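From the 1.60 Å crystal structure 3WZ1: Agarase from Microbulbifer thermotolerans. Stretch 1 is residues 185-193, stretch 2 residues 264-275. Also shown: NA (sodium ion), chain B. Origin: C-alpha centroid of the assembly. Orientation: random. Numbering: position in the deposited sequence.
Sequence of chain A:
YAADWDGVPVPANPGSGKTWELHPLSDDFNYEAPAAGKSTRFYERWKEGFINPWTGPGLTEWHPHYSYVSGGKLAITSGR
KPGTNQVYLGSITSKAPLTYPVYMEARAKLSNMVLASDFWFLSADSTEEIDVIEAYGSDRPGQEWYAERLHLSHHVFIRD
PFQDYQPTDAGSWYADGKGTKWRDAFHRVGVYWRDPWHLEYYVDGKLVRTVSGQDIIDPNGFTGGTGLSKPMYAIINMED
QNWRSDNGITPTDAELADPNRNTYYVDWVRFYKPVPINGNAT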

ATOM      1  N   ALA A 185      -5.672  15.096  -2.704  1.00 11.32           N
ATOM      2  CA  ALA A 185      -6.787  14.818  -1.812  1.00 10.63           C
ATOM      3  C   ALA A 185      -6.699  13.411  -1.300  1.00 10.08           C
ATOM      4  O   ALA A 185      -5.916  12.613  -1.815  1.00  9.92           O
ATOM      5  CB  ALA A 185      -8.123  15.012  -2.536  1.00 10.83           C
ATOM      6  N   PHE A 186      -7.495  13.100  -0.286  1.00  9.99           N
ATOM      7  CA  PHE A 186      -7.681  11.706   0.112  1.00  9.89           C
ATOM      8  C   PHE A 186      -8.517  10.949  -0.927  1.00 10.16           C
ATOM      9  O   PHE A 186      -9.544  11.439  -1.382  1.00 11.29           O
ATOM     10  CB  PHE A 186      -8.310  11.599   1.490  1.00  9.89           C
ATOM     11  CG  PHE A 186      -7.375  11.966   2.588  1.00  9.79           C
ATOM     12  CD1 PHE A 186      -7.177  13.291   2.927  1.00  9.70           C
ATOM     13  CD2 PHE A 186      -6.666  10.994   3.260  1.00  9.77           C
ATOM     14  CE1 PHE A 186      -6.301  13.633   3.943  1.00  9.55           C
ATOM     15  CE2 PHE A 186      -5.783  11.329   4.273  1.00  9.77           C
ATOM     16  CZ  PHE A 186      -5.595  12.658   4.606  1.00  9.91           C
ATOM     17  N   HIS A 187      -8.057   9.764  -1.289  1.00  9.51           N
ATOM     18  CA  HIS A 187      -8.791   8.882  -2.204  1.00  9.75           C
ATOM     19  C   HIS A 187      -8.838   7.516  -1.587  1.00 10.23           C
ATOM     20  O   HIS A 187      -7.978   7.173  -0.755  1.00  9.55           O
ATOM     21  CB  HIS A 187      -8.082   8.787  -3.547  1.00  9.82           C
ATOM     22  CG  HIS A 187      -8.158  10.052  -4.327  1.00 10.11           C
ATOM     23  ND1 HIS A 187      -9.213  10.337  -5.172  1.00 10.47           N
ATOM     24  CD2 HIS A 187      -7.342  11.133  -4.356  1.00 10.33           C
ATOM     25  CE1 HIS A 187      -9.035  11.536  -5.693  1.00 10.55           C
ATOM     26  NE2 HIS A 187      -7.901  12.034  -5.229  1.00 10.46           N
ATOM     27  N   ARG A 188      -9.817   6.712  -1.982  1.00 10.57           N
ATOM     28  CA  ARG A 188      -9.850   5.371  -1.439  1.00 11.77           C
ATOM     29  C   ARG A 188      -9.521   4.383  -2.522  1.00 11.56           C
ATOM     30  O   ARG A 188     -10.000   4.502  -3.653  1.00 13.05           O
ATOM     31  CB  ARG A 188     -11.136   5.068  -0.678  1.00 14.17           C
ATOM     32  CG  ARG A 188     -12.359   4.915  -1.482  1.00 15.34           C
ATOM     33  CD  ARG A 188     -13.493   4.530  -0.532  1.00 15.17           C
ATOM     34  NE  ARG A 188     -14.766   4.548  -1.227  1.00 15.96           N
ATOM     35  CZ  ARG A 188     -15.605   3.526  -1.380  1.00 15.21           C
ATOM     36  NH1 ARG A 188     -15.327   2.313  -0.923  1.00 14.97           N
ATOM     37  NH2 ARG A 188     -16.766   3.748  -1.992  1.00 15.10           N
ATOM     38  N   VAL A 189      -8.632   3.460  -2.209  1.00 10.08           N
ATOM     39  CA  VAL A 189      -8.190   2.478  -3.176  1.00  9.62           C
ATOM     40  C   VAL A 189      -8.309   1.133  -2.490  1.00  9.00           C
ATOM     41  O   VAL A 189      -7.821   0.947  -1.380  1.00  9.09           O
ATOM     42  CB  VAL A 189      -6.749   2.731  -3.653  1.00  9.98           C
ATOM     43  CG1 VAL A 189      -6.372   1.772  -4.751  1.00 10.09           C
ATOM     44  CG2 VAL A 189      -6.620   4.164  -4.139  1.00 10.27           C
ATOM     45  N   GLY A 190      -8.990   0.200  -3.141  1.00  8.84           N
ATOM     46  CA  GLY A 190      -9.184  -1.116  -2.574  1.00  8.81           C
ATOM     47  C   GLY A 190      -8.959  -2.241  -3.561  1.00  9.03           C
ATOM     48  O   GLY A 190      -9.028  -2.059  -4.775  1.00  8.74           O
ATOM     49  N   VAL A 191      -8.630  -3.417  -3.030  1.00  9.18           N
ATOM     50  CA  VAL A 191      -8.584  -4.628  -3.851  1.00  9.65           C
ATOM     51  C   VAL A 191      -9.474  -5.694  -3.229  1.00  9.36           C
ATOM     52  O   VAL A 191      -9.465  -5.897  -2.005  1.00  9.09           O
ATOM     53  CB  VAL A 191      -7.143  -5.162  -4.028  1.00 10.45           C
ATOM     54  CG1 VAL A 191      -7.109  -6.520  -4.739  1.00 11.38           C
ATOM     55  CG2 VAL A 191      -6.312  -4.178  -4.820  1.00 11.02           C
ATOM     56  N   TYR A 192     -10.251  -6.364  -4.087  1.00  9.04           N
ATOM     57  CA  TYR A 192     -10.864  -7.616  -3.700  1.00  9.12           C
ATOM     58  C   TYR A 192      -9.926  -8.720  -4.118  1.00  8.87           C
ATOM     59  O   TYR A 192      -9.776  -9.002  -5.315  1.00  8.88           O
ATOM     60  CB  TYR A 192     -12.238  -7.821  -4.325  1.00  9.46           C
ATOM     61  CG  TYR A 192     -12.987  -9.054  -3.813  1.00  9.63           C
ATOM     62  CD1 TYR A 192     -12.689  -9.639  -2.583  1.00  9.88           C
ATOM     63  CD2 TYR A 192     -14.031  -9.603  -4.552  1.00 10.43           C
ATOM     64  CE1 TYR A 192     -13.381 -10.742  -2.119  1.00 10.51           C
ATOM     65  CE2 TYR A 192     -14.741 -10.681  -4.082  1.00 10.56           C
ATOM     66  CZ  TYR A 192     -14.409 -11.253  -2.873  1.00 10.74           C
ATOM     67  OH  TYR A 192     -15.135 -12.353  -2.402  1.00 12.18           O
ATOM     68  N   TRP A 193      -9.263  -9.303  -3.120  1.00  8.49           N
ATOM     69  CA  TRP A 193      -8.454 -10.491  -3.308  1.00  8.81           C
ATOM     70  C   TRP A 193      -9.414 -11.658  -3.117  1.00  8.29           C
ATOM     71  O   TRP A 193      -9.633 -12.134  -2.001  1.00  8.58           O
ATOM     72  CB  TRP A 193      -7.323 -10.499  -2.298  1.00  8.71           C
ATOM     73  CG  TRP A 193      -6.427 -11.699  -2.264  1.00  8.94           C
ATOM     74  CD1 TRP A 193      -6.232 -12.631  -3.238  1.00  9.27           C
ATOM     75  CD2 TRP A 193      -5.559 -12.051  -1.186  1.00  9.14           C
ATOM     76  NE1 TRP A 193      -5.300 -13.561  -2.826  1.00  9.15           N
ATOM     77  CE2 TRP A 193      -4.887 -13.238  -1.553  1.00  9.43           C
ATOM     78  CE3 TRP A 193      -5.296 -11.481   0.075  1.00  9.06           C
ATOM     79  CZ2 TRP A 193      -3.956 -13.836  -0.721  1.00  9.53           C
ATOM     80  CZ3 TRP A 193      -4.404 -12.097   0.909  1.00  9.17           C
ATOM     81  CH2 TRP A 193      -3.728 -13.262   0.504  1.00  9.53           C
ATOM     82  N   TYR A 264       3.034  11.216   3.970  1.00  8.64           N
ATOM     83  CA  TYR A 264       1.946  10.409   3.373  1.00  8.37           C
ATOM     84  C   TYR A 264       0.964  10.127   4.485  1.00  8.51           C
ATOM     85  O   TYR A 264       1.368   9.686   5.554  1.00  8.19           O
ATOM     86  CB  TYR A 264       2.575   9.118   2.837  1.00  8.32           C
ATOM     87  CG  TYR A 264       1.720   7.898   2.544  1.00  8.28           C
ATOM     88  CD1 TYR A 264       0.488   7.983   1.891  1.00  8.29           C
ATOM     89  CD2 TYR A 264       2.189   6.635   2.849  1.00  8.18           C
ATOM     90  CE1 TYR A 264      -0.236   6.852   1.598  1.00  8.41           C
ATOM     91  CE2 TYR A 264       1.476   5.489   2.524  1.00  8.28           C
ATOM     92  CZ  TYR A 264       0.246   5.601   1.924  1.00  8.40           C
ATOM     93  OH  TYR A 264      -0.475   4.446   1.610  1.00  8.97           O
ATOM     94  N   TYR A 265      -0.318  10.421   4.271  1.00  8.56           N
ATOM     95  CA  TYR A 265      -1.331  10.306   5.330  1.00  8.95           C
ATOM     96  C   TYR A 265      -2.360   9.260   4.999  1.00  8.83           C
ATOM     97  O   TYR A 265      -2.830   9.198   3.863  1.00  8.54           O
ATOM     98  CB  TYR A 265      -2.081  11.634   5.553  1.00  9.54           C
ATOM     99  CG  TYR A 265      -1.210  12.760   6.011  1.00 10.14           C
ATOM    100  CD1 TYR A 265      -0.892  12.923   7.347  1.00 10.76           C
ATOM    101  CD2 TYR A 265      -0.709  13.674   5.097  1.00 10.85           C
ATOM    102  CE1 TYR A 265      -0.095  13.974   7.767  1.00 11.47           C
ATOM    103  CE2 TYR A 265       0.104  14.709   5.508  1.00 11.38           C
ATOM    104  CZ  TYR A 265       0.391  14.857   6.837  1.00 11.62           C
ATOM    105  OH  TYR A 265       1.227  15.894   7.237  1.00 13.71           O
ATOM    106  N   VAL A 266      -2.718   8.462   5.994  1.00  8.33           N
ATOM    107  CA  VAL A 266      -3.732   7.421   5.826  1.00  8.32           C
ATOM    108  C   VAL A 266      -4.854   7.674   6.815  1.00  8.42           C
ATOM    109  O   VAL A 266      -4.663   7.601   8.021  1.00  8.40           O
ATOM    110  CB  VAL A 266      -3.095   6.026   5.986  1.00  8.54           C
ATOM    111  CG1 VAL A 266      -4.163   4.928   5.934  1.00  8.77           C
ATOM    112  CG2 VAL A 266      -2.040   5.820   4.914  1.00  8.48           C
ATOM    113  N   ASP A 267      -6.038   7.991   6.291  1.00  8.39           N
ATOM    114  CA  ASP A 267      -7.235   8.189   7.115  1.00  8.98           C
ATOM    115  C   ASP A 267      -7.729   6.872   7.699  1.00  9.21           C
ATOM    116  O   ASP A 267      -8.148   6.802   8.863  1.00  9.45           O
ATOM    117  CB  ASP A 267      -8.351   8.856   6.285  1.00  9.56           C
ATOM    118  CG  ASP A 267      -9.479   9.385   7.135  1.00 10.29           C
ATOM    119  OD1 ASP A 267      -9.279   9.717   8.320  1.00 10.56           O
ATOM    120  OD2 ASP A 267     -10.608   9.476   6.597  1.00 11.63           O
ATOM    121  N   TRP A 268      -7.703   5.814   6.888  1.00  9.09           N
ATOM    122  CA  TRP A 268      -8.133   4.491   7.356  1.00  9.52           C
ATOM    123  C   TRP A 268      -7.565   3.379   6.504  1.00  9.25           C
ATOM    124  O   TRP A 268      -7.260   3.569   5.322  1.00  9.26           O
ATOM    125  CB  TRP A 268      -9.675   4.356   7.410  1.00 10.85           C
ATOM    126  CG  TRP A 268     -10.437   4.128   6.067  1.00 12.53           C
ATOM    127  CD1 TRP A 268     -10.319   3.071   5.167  1.00 12.73           C
ATOM    128  CD2 TRP A 268     -11.500   4.929   5.570  1.00 13.49           C
ATOM    129  NE1 TRP A 268     -11.216   3.213   4.140  1.00 13.27           N
ATOM    130  CE2 TRP A 268     -11.945   4.359   4.373  1.00 14.67           C
ATOM    131  CE3 TRP A 268     -12.094   6.117   6.019  1.00 13.88           C
ATOM    132  CZ2 TRP A 268     -12.961   4.914   3.632  1.00 13.94           C
ATOM    133  CZ3 TRP A 268     -13.096   6.648   5.304  1.00 14.72           C
ATOM    134  CH2 TRP A 268     -13.527   6.059   4.103  1.00 15.01           C
ATOM    135  N   VAL A 269      -7.440   2.220   7.135  1.00  8.86           N
ATOM    136  CA  VAL A 269      -7.346   0.947   6.418  1.00  9.02           C
ATOM    137  C   VAL A 269      -8.479   0.073   6.947  1.00  9.11           C
ATOM    138  O   VAL A 269      -8.730   0.031   8.145  1.00  9.30           O
ATOM    139  CB  VAL A 269      -5.970   0.267   6.551  1.00  9.33           C
ATOM    140  CG1 VAL A 269      -4.875   1.124   5.912  1.00  9.93           C
ATOM    141  CG2 VAL A 269      -5.612  -0.056   8.004  1.00  9.48           C
ATOM    142  N   ARG A 270      -9.184  -0.597   6.038  1.00  8.74           N
ATOM    143  CA  ARG A 270     -10.266  -1.462   6.445  1.00  8.97           C
ATOM    144  C   ARG A 270     -10.270  -2.702   5.575  1.00  8.77           C
ATOM    145  O   ARG A 270      -9.838  -2.688   4.400  1.00  8.36           O
ATOM    146  CB  ARG A 270     -11.609  -0.729   6.415  1.00  9.40           C
ATOM    147  CG  ARG A 270     -12.133  -0.346   5.044  1.00  9.75           C
ATOM    148  CD  ARG A 270     -13.464   0.416   5.143  1.00 10.36           C
ATOM    149  NE  ARG A 270     -13.977   0.748   3.821  1.00 10.72           N
ATOM    150  CZ  ARG A 270     -15.254   0.995   3.514  1.00 10.76           C
ATOM    151  NH1 ARG A 270     -16.213   0.872   4.430  1.00 11.47           N
ATOM    152  NH2 ARG A 270     -15.556   1.351   2.268  1.00 11.01           N
ATOM    153  N   PHE A 271     -10.790  -3.766   6.160  1.00  8.62           N
ATOM    154  CA  PHE A 271     -10.731  -5.076   5.562  1.00  8.92           C
ATOM    155  C   PHE A 271     -12.049  -5.759   5.828  1.00  9.21           C
ATOM    156  O   PHE A 271     -12.549  -5.687   6.955  1.00  9.92           O
ATOM    157  CB  PHE A 271      -9.584  -5.884   6.190  1.00  9.09           C
ATOM    158  CG  PHE A 271      -8.285  -5.137   6.266  1.00  9.48           C
ATOM    159  CD1 PHE A 271      -8.004  -4.338   7.347  1.00  9.48           C
ATOM    160  CD2 PHE A 271      -7.353  -5.227   5.246  1.00 10.12           C
ATOM    161  CE1 PHE A 271      -6.815  -3.617   7.407  1.00 10.29           C
ATOM    162  CE2 PHE A 271      -6.166  -4.517   5.308  1.00 10.37           C
ATOM    163  CZ  PHE A 271      -5.903  -3.725   6.381  1.00 10.09           C
ATOM    164  N   TYR A 272     -12.608  -6.426   4.816  1.00  9.02           N
ATOM    165  CA  TYR A 272     -13.876  -7.154   4.996  1.00  9.12           C
ATOM    166  C   TYR A 272     -13.779  -8.557   4.443  1.00  9.35           C
ATOM    167  O   TYR A 272     -13.156  -8.785   3.395  1.00  9.23           O
ATOM    168  CB  TYR A 272     -15.045  -6.433   4.291  1.00  9.44           C
ATOM    169  CG  TYR A 272     -15.398  -5.072   4.854  1.00  9.46           C
ATOM    170  CD1 TYR A 272     -14.718  -3.942   4.449  1.00  9.75           C
ATOM    171  CD2 TYR A 272     -16.421  -4.913   5.807  1.00  9.66           C
ATOM    172  CE1 TYR A 272     -15.020  -2.697   4.961  1.00  9.83           C
ATOM    173  CE2 TYR A 272     -16.723  -3.663   6.317  1.00  9.59           C
ATOM    174  CZ  TYR A 272     -16.024  -2.560   5.886  1.00  9.85           C
ATOM    175  OH  TYR A 272     -16.341  -1.305   6.407  1.00 10.62           O
ATOM    176  N   LYS A 273     -14.468  -9.473   5.130  1.00  9.52           N
ATOM    177  CA  LYS A 273     -14.568 -10.860   4.729  1.00  9.90           C
ATOM    178  C   LYS A 273     -15.996 -11.144   4.287  1.00  9.99           C
ATOM    179  O   LYS A 273     -16.935 -10.699   4.937  1.00 10.48           O
ATOM    180  CB  LYS A 273     -14.234 -11.761   5.905  1.00 10.35           C
ATOM    181  CG  LYS A 273     -12.852 -11.523   6.474  1.00 10.74           C
ATOM    182  CD  LYS A 273     -11.766 -12.026   5.552  1.00 10.70           C
ATOM    183  CE  LYS A 273     -11.702 -13.542   5.469  1.00 10.65           C
ATOM    184  NZ  LYS A 273     -10.573 -13.997   4.600  1.00 10.87           N
ATOM    185  N   PRO A 274     -16.160 -11.882   3.189  1.00  9.73           N
ATOM    186  CA  PRO A 274     -17.512 -12.213   2.764  1.00 10.14           C
ATOM    187  C   PRO A 274     -18.006 -13.422   3.564  1.00 10.49           C
ATOM    188  O   PRO A 274     -17.312 -14.449   3.642  1.00 10.75           O
ATOM    189  CB  PRO A 274     -17.329 -12.512   1.273  1.00 10.33           C
ATOM    190  CG  PRO A 274     -15.963 -13.100   1.180  1.00 10.27           C
ATOM    191  CD  PRO A 274     -15.144 -12.427   2.266  1.00  9.99           C
ATOM    192  N   VAL A 275     -19.178 -13.284   4.186  1.00 10.49           N
ATOM    193  CA  VAL A 275     -19.729 -14.304   5.063  1.00 11.33           C
ATOM    194  C   VAL A 275     -21.212 -14.488   4.758  1.00 11.41           C
ATOM    195  O   VAL A 275     -21.865 -13.572   4.286  1.00 10.99           O
ATOM    196  CB  VAL A 275     -19.525 -13.964   6.545  1.00 11.84           C
ATOM    197  CG1 VAL A 275     -18.036 -13.769   6.851  1.00 12.50           C
ATOM    198  CG2 VAL A 275     -20.325 -12.736   6.940  1.00 12.43           C
TER
HETATM  199 NA    NA B 401      -9.073   8.361  10.293  1.00 10.80          NA

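What does Tyr265 offer the first stretch? Its CA-to-CB bond points toward that stretch, but the phenol end leads away, so the contact is made near the backbone. Phe186 CZ lies 3.8 Å from Tyr265 CB, an apolar touch, and Phe186 CE2 lies 3.7 Å from Tyr265 O. An apolar ring suits this place, since it can touch the Tyr265 methylene and pass close to the main chain without needing a polar partner.

How does the corner at Asp267 serve the contact? The same Phe186 ring reaches it, with CD2 4.1 Å from Asp267 CB. Asp267 also holds the sodium ion NA, through its main-chain O at 2.3 Å and its carboxylate OD1 at 2.4 Å, so the ion sits at the corner against which the phenyl ring packs.

Why do two arginines meet beyond the corner? Arg188, extended through chi2 and chi3, passes Trp268, its CD 4.2 Å from Trp268 CZ2, and brings NH1 within 3.3 Å of Arg270 NH2. Both are donors of like charge, so no hydrogen bond forms; each nitrogen is hydrogen-bonded elsewhere in the structure. Arg270 NH1 also donates to Tyr272 OH at 2.9 Å.

What closes the far end? The CA-to-CB bond of Pro274 points toward the first stretch, and that of Tyr192 runs sideways with the side chain's end coming nearer; Tyr192 OH lies 3.8 Å from Pro274 CG. With no hydrogen bonds across, packing joins the stretches, burying a modest 296 Å².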